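PDB 3M1H: Lys-gingipain W83 from Porphyromonas gingivalis, which cleaves proteins after lysine as a secreted cysteine protease and carries adhesin domains, among them the K3 domain described here, that are hemolytic in isolation. Local coordinates for residues I21-D26 and D65-T70; T70-L75 and G151-A156. One frame throughout, in Å; residues are numbered along the deposited sequence.

Both interactions lie in the beta jelly roll of the K3 cleaved adhesin domain and follow one another along the chain, sharing Thr70, with their centres about 17 Å apart. Interaction 1 joins strand 65-69 to the edge strand 19-22 and ends in a calcium site rich in carboxylates. Interaction 2 takes over where strand 65-69 ends, holding the loop 70-75 against the start of strand 154-160 by backbone bonds, a threonine hydroxyl and leucine packing, without a metal. Each is partly buried, interaction 2 lying farther from the chain centre. Val69 connects them, touching Ile21 in the first and Tyr154, Val155 and Ala156 in the second.

Interaction 1: I21-D26 and D65-T70. Unlike the reference sequence in segment 21-26: Asp24 (reference His). With CA (calcium ion), chain E.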
loop_
_atom_site.group_PDB
_atom_site.type_symbol
_atom_site.label_atom_id
_atom_site.label_comp_id
_atom_site.label_asym_id
_atom_site.label_seq_id
_atom_site.Cartn_x
_atom_site.Cartn_y
_atom_site.Cartn_z
ATOM N N ILE A 21 5.872 -6.595 6.437
ATOM C CA ILE A 21 5.788 -6.777 7.892
ATOM C C ILE A 21 4.320 -7.050 8.245
ATOM O O ILE A 21 3.445 -6.226 7.967
ATOM C CB ILE A 21 6.293 -5.563 8.683
ATOM C CG1 ILE A 21 7.727 -5.205 8.304
ATOM C CG2 ILE A 21 6.241 -5.903 10.177
ATOM C CD1 ILE A 21 8.186 -3.889 8.913
ATOM N N ASP A 22 4.053 -8.233 8.802
ATOM C CA ASP A 22 2.708 -8.594 9.285
ATOM C C ASP A 22 2.606 -8.246 10.774
ATOM O O ASP A 22 2.797 -9.116 11.645
ATOM C CB ASP A 22 2.447 -10.080 9.055
ATOM C CG ASP A 22 1.076 -10.502 9.473
ATOM O OD1 ASP A 22 0.178 -9.628 9.717
ATOM O OD2 ASP A 22 0.903 -11.741 9.578
ATOM N N ALA A 23 2.372 -6.972 11.080
ATOM C CA ALA A 23 2.417 -6.544 12.494
ATOM C C ALA A 23 1.258 -7.049 13.320
ATOM O O ALA A 23 1.448 -7.346 14.507
ATOM C CB ALA A 23 2.610 -5.022 12.656
ATOM N N ASP A 24 0.083 -7.220 12.730
ATOM C CA ASP A 24 -1.039 -7.784 13.488
ATOM C C ASP A 24 -0.960 -9.311 13.680
ATOM O O ASP A 24 -1.606 -9.879 14.587
ATOM C CB ASP A 24 -2.347 -7.431 12.796
ATOM C CG ASP A 24 -2.390 -7.984 11.402
ATOM O OD1 ASP A 24 -1.764 -7.296 10.513
ATOM O OD2 ASP A 24 -2.969 -9.067 11.173
ATOM N N GLY A 25 -0.199 -9.997 12.841
ATOM C CA GLY A 25 0.100 -11.411 13.017
ATOM C C GLY A 25 -0.874 -12.405 12.441
ATOM O O GLY A 25 -0.778 -13.609 12.733
ATOM N N ASP A 26 -1.822 -11.961 11.609
ATOM C CA ASP A 26 -2.845 -12.873 11.076
ATOM C C ASP A 26 -2.455 -13.729 9.887
ATOM O O ASP A 26 -3.248 -14.568 9.428
ATOM C CB ASP A 26 -4.135 -12.109 10.753
ATOM C CG ASP A 26 -4.013 -11.200 9.551
ATOM O OD1 ASP A 26 -2.866 -11.000 9.048
ATOM O OD2 ASP A 26 -5.074 -10.660 9.147
ATOM N N ASP A 65 -2.578 -4.693 10.159
ATOM C CA ASP A 65 -1.517 -3.755 10.464
ATOM C C ASP A 65 -0.344 -4.281 9.651
ATOM O O ASP A 65 0.543 -4.967 10.160
ATOM C CB ASP A 65 -1.212 -3.653 11.976
ATOM C CG ASP A 65 -0.234 -2.527 12.307
ATOM O OD1 ASP A 65 0.288 -1.852 11.393
ATOM O OD2 ASP A 65 0.052 -2.277 13.484
ATOM N N ASN A 66 -0.409 -3.978 8.356
ATOM C CA ASN A 66 0.495 -4.540 7.357
ATOM C C ASN A 66 1.385 -3.458 6.788
ATOM O O ASN A 66 0.903 -2.446 6.298
ATOM C CB ASN A 66 -0.302 -5.148 6.209
ATOM C CG ASN A 66 -1.208 -6.281 6.614
ATOM O OD1 ASN A 66 -1.032 -6.919 7.669
ATOM N ND2 ASN A 66 -2.201 -6.554 5.765
ATOM N N TYR A 67 2.693 -3.696 6.800
ATOM C CA TYR A 67 3.668 -2.782 6.164
ATOM C C TYR A 67 4.262 -3.394 4.921
ATOM O O TYR A 67 4.479 -4.606 4.833
ATOM C CB TYR A 67 4.840 -2.423 7.081
ATOM C CG TYR A 67 4.494 -1.820 8.425
ATOM C CD1 TYR A 67 4.876 -0.530 8.724
ATOM C CD2 TYR A 67 3.859 -2.558 9.435
ATOM C CE1 TYR A 67 4.622 0.039 9.987
ATOM C CE2 TYR A 67 3.594 -1.983 10.699
ATOM C CZ TYR A 67 3.981 -0.684 10.954
ATOM O OH TYR A 67 3.768 -0.064 12.184
ATOM N N LEU A 68 4.524 -2.499 3.983
ATOM C CA LEU A 68 5.311 -2.776 2.765
ATOM C C LEU A 68 6.457 -1.783 2.765
ATOM O O LEU A 68 6.223 -0.585 2.694
ATOM C CB LEU A 68 4.441 -2.625 1.523
ATOM C CG LEU A 68 5.164 -2.819 0.180
ATOM C CD1 LEU A 68 5.621 -4.267 0.009
ATOM C CD2 LEU A 68 4.249 -2.401 -0.992
ATOM N N VAL A 69 7.689 -2.295 2.861
ATOM C CA VAL A 69 8.892 -1.483 3.059
ATOM C C VAL A 69 9.804 -1.587 1.827
ATOM O O VAL A 69 10.018 -2.670 1.286
ATOM C CB VAL A 69 9.638 -1.893 4.341
ATOM C CG1 VAL A 69 10.757 -0.859 4.623
ATOM C CG2 VAL A 69 8.658 -2.004 5.550
ATOM N N THR A 70 10.288 -0.443 1.374
ATOM C CA THR A 70 11.219 -0.383 0.263
ATOM C C THR A 70 12.548 -1.031 0.624
ATOM O O THR A 70 12.876 -1.221 1.795
ATOM C CB THR A 70 11.518 1.092 -0.129
ATOM O OG1 THR A 70 12.196 1.761 0.940
ATOM C CG2 THR A 70 10.240 1.845 -0.477
HETATM CA CA CA E . -1.753 -8.907 8.697
HETATM O O HOH W 1 -3.978 -8.443 8.012
#
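Asp22, Asp24 and Asp26 from one segment and Asn66 from the other converge on a calcium ion. With CG anti to the backbone N (chi1 -178°), Asp22 brings OD1 to 2.3 Å from the calcium, and Asn66 OD1 stands at 2.4 Å; these two side chains lie side by side and point the same way, with carboxylate and amide planes turned 71° apart. Asp24 binds through OD1 and, at a longer 2.8 Å, OD2, whose place is less certain; Asp26 gives OD1, and Asn28 O and a water complete the shell. That water donates to Asp26 OD2 at 2.7 Å, so the carboxylate of Asp26 grips the ion both directly and through the water. The loop has the DxDxDG pattern familiar from EF-hand-like calcium sites.

Several carboxylate oxygens crowd here, and the cation presumably offsets their repulsion. In the second shell, Asp65 N donates to Asp24 OD1 at 2.8 Å, coming from above the carboxylate plane, and so ties a ligand to the opposing strand. Asp22 OD2 accepts from Gly27 N, and Asn66 ND2 donates to Ser52 OG, which steadies the amide with its oxygen toward the ion.

Behind the site, Ile21 and Tyr67 form an antiparallel hydrogen-bonded pair; Tyr67 N reaches Ile21 O at 2.9 Å and 171°. Their side chains share the sheet face away from the calcium: Ile21 CB meets Tyr67 CB at 3.8 Å, and Ala23 CB touches the ring edge at CE2, 3.7 Å away. In the sheet, strand 65-69 runs between edge strand 19-22 and strand 154-160, where Arg158 forms a salt bridge with Asp65.

Interaction 2: T70-L75 and G151-A156; sequences TPELSL and GTKYVA
Two connections between the sheets of the jelly roll run antiparallel here, Thr70 lying opposite Val155 and Leu75 opposite Gly151: the loop leaving strand 65-69 for strand 79-87, and the turn that leads into strand 154-160. Thr70 N donates to Val155 O at 2.9 Å, nearly along the C=O axis. The return bond goes to a side chain: Val155 N meets Thr70 OG1 at 3.0 Å and is almost straight at 177°. With OG1 between the backbone N and the carbonyl carbon (chi1 65°), the hydroxyl takes the place of a main-chain carbonyl in this pairing while donating its own proton to Pro71 O, and CG2 is left to pack on Val155 CB.

Tyr154 lies across the outer part of the loop. Its CD1 edge meets Thr70 O in the ring plane at 3.5 Å, and farther out CE1, CZ and OH run past the CA, CB and CG of Glu72. Lys153 and Tyr154 both face Ser102 in a classic beta bulge.

Further along, Leu73 N donates to Lys153 O at 2.7 Å. The Leu73 side chain passes this carbonyl and brings CD1 to 3.9 Å from Val155 CG2; beyond it, Leu73 and Leu75 both reach Ile175 of the other sheet. Gly151 N closes the far end on Leu75 O, from above the carbonyl plane, and a water links Leu75 N to Thr152 O.

Main-chain groups therefore carry most of the polar bonding, with leucine and valine branches turned to the interior. Glu72 OE1 and Lys153 NZ remain 4.9 Å apart, too far for a salt bridge, so any attraction between these charges is probably a modest, longer-range contribution.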
loop_
_atom_site.group_PDB
_atom_site.type_symbol
_atom_site.label_atom_id
_atom_site.label_comp_id
_atom_site.label_asym_id
_atom_site.label_seq_id
_atom_site.Cartn_x
_atom_site.Cartn_y
_atom_site.Cartn_z
ATOM N N THR A 70 10.288 -0.443 1.374
ATOM C CA THR A 70 11.219 -0.383 0.263
ATOM C C THR A 70 12.548 -1.031 0.624
ATOM O O THR A 70 12.876 -1.221 1.795
ATOM C CB THR A 70 11.518 1.092 -0.129
ATOM O OG1 THR A 70 12.196 1.761 0.940
ATOM C CG2 THR A 70 10.240 1.845 -0.477
ATOM N N PRO A 71 13.372 -1.310 -0.394
ATOM C CA PRO A 71 14.750 -1.598 -0.077
ATOM C C PRO A 71 15.463 -0.348 0.476
ATOM O O PRO A 71 14.883 0.739 0.478
ATOM C CB PRO A 71 15.346 -1.947 -1.451
ATOM C CG PRO A 71 14.241 -1.933 -2.437
ATOM C CD PRO A 71 13.146 -1.144 -1.830
ATOM N N GLU A 72 16.694 -0.529 0.957
ATOM C CA GLU A 72 17.459 0.557 1.533
ATOM C C GLU A 72 17.769 1.584 0.456
ATOM O O GLU A 72 18.180 1.222 -0.651
ATOM C CB GLU A 72 18.741 0.030 2.176
ATOM C CG GLU A 72 19.494 1.110 2.943
ATOM C CD GLU A 72 20.844 0.663 3.469
ATOM O OE1 GLU A 72 21.624 1.540 3.870
ATOM O OE2 GLU A 72 21.117 -0.544 3.504
ATOM N N LEU A 73 17.554 2.855 0.798
ATOM C CA LEU A 73 17.654 3.998 -0.095
ATOM C C LEU A 73 18.872 4.834 0.318
ATOM O O LEU A 73 19.260 4.837 1.500
ATOM C CB LEU A 73 16.390 4.837 0.002
ATOM C CG LEU A 73 15.030 4.169 -0.264
ATOM C CD1 LEU A 73 13.862 5.067 0.155
ATOM C CD2 LEU A 73 14.896 3.755 -1.715
ATOM N N SER A 74 19.464 5.543 -0.648
ATOM C CA SER A 74 20.465 6.555 -0.337
ATOM C C SER A 74 19.915 7.903 -0.779
ATOM O O SER A 74 19.819 8.182 -1.979
ATOM C CB SER A 74 21.793 6.246 -1.039
ATOM O OG SER A 74 22.733 7.278 -0.722
ATOM N N LEU A 75 19.520 8.723 0.188
ATOM C CA LEU A 75 18.958 10.031 -0.058
ATOM C C LEU A 75 19.656 11.082 0.825
ATOM O O LEU A 75 19.022 11.715 1.700
ATOM C CB LEU A 75 17.451 10.021 0.191
ATOM C CG LEU A 75 16.667 9.052 -0.708
ATOM C CD1 LEU A 75 15.234 8.856 -0.224
ATOM C CD2 LEU A 75 16.706 9.530 -2.173
ATOM N N GLY A 151 18.622 11.739 4.561
ATOM C CA GLY A 151 18.942 10.606 5.400
ATOM C C GLY A 151 17.868 9.543 5.491
ATOM O O GLY A 151 18.065 8.583 6.216
ATOM N N THR A 152 16.762 9.691 4.764
ATOM C CA THR A 152 15.769 8.619 4.682
ATOM C C THR A 152 16.422 7.401 4.066
ATOM O O THR A 152 17.000 7.470 2.967
ATOM C CB THR A 152 14.556 9.044 3.826
ATOM O OG1 THR A 152 13.830 10.105 4.443
ATOM C CG2 THR A 152 13.622 7.862 3.610
ATOM N N LYS A 153 16.344 6.261 4.756
ATOM C CA LYS A 153 16.892 5.003 4.287
ATOM C C LYS A 153 15.800 4.025 3.864
ATOM O O LYS A 153 16.050 3.173 3.008
ATOM C CB LYS A 153 17.720 4.332 5.400
ATOM C CG LYS A 153 18.974 5.056 5.799
ATOM C CD LYS A 153 19.846 4.234 6.748
ATOM C CE LYS A 153 21.293 4.691 6.721
ATOM N NZ LYS A 153 22.059 4.218 7.917
ATOM N N TYR A 154 14.620 4.135 4.456
ATOM C CA TYR A 154 13.513 3.252 4.109
ATOM C C TYR A 154 12.214 4.021 4.101
ATOM O O TYR A 154 12.014 4.907 4.950
ATOM C CB TYR A 154 13.353 2.114 5.150
ATOM C CG TYR A 154 14.538 1.219 5.294
ATOM C CD1 TYR A 154 14.716 0.154 4.429
ATOM C CD2 TYR A 154 15.489 1.428 6.286
ATOM C CE1 TYR A 154 15.803 -0.678 4.537
ATOM C CE2 TYR A 154 16.591 0.593 6.391
ATOM C CZ TYR A 154 16.728 -0.445 5.518
ATOM O OH TYR A 154 17.829 -1.265 5.650
ATOM N N VAL A 155 11.325 3.646 3.173
ATOM C CA VAL A 155 9.946 4.140 3.143
ATOM C C VAL A 155 9.023 2.939 3.376
ATOM O O VAL A 155 9.239 1.868 2.784
ATOM C CB VAL A 155 9.638 4.843 1.794
ATOM C CG1 VAL A 155 8.157 5.104 1.647
ATOM C CG2 VAL A 155 10.490 6.150 1.708
ATOM N N ALA A 156 8.027 3.114 4.258
ATOM C CA ALA A 156 7.021 2.118 4.530
ATOM C C ALA A 156 5.618 2.613 4.226
ATOM O O ALA A 156 5.277 3.755 4.527
ATOM C CB ALA A 156 7.084 1.629 5.995
HETATM O O HOH W 2 19.646 8.320 2.899
#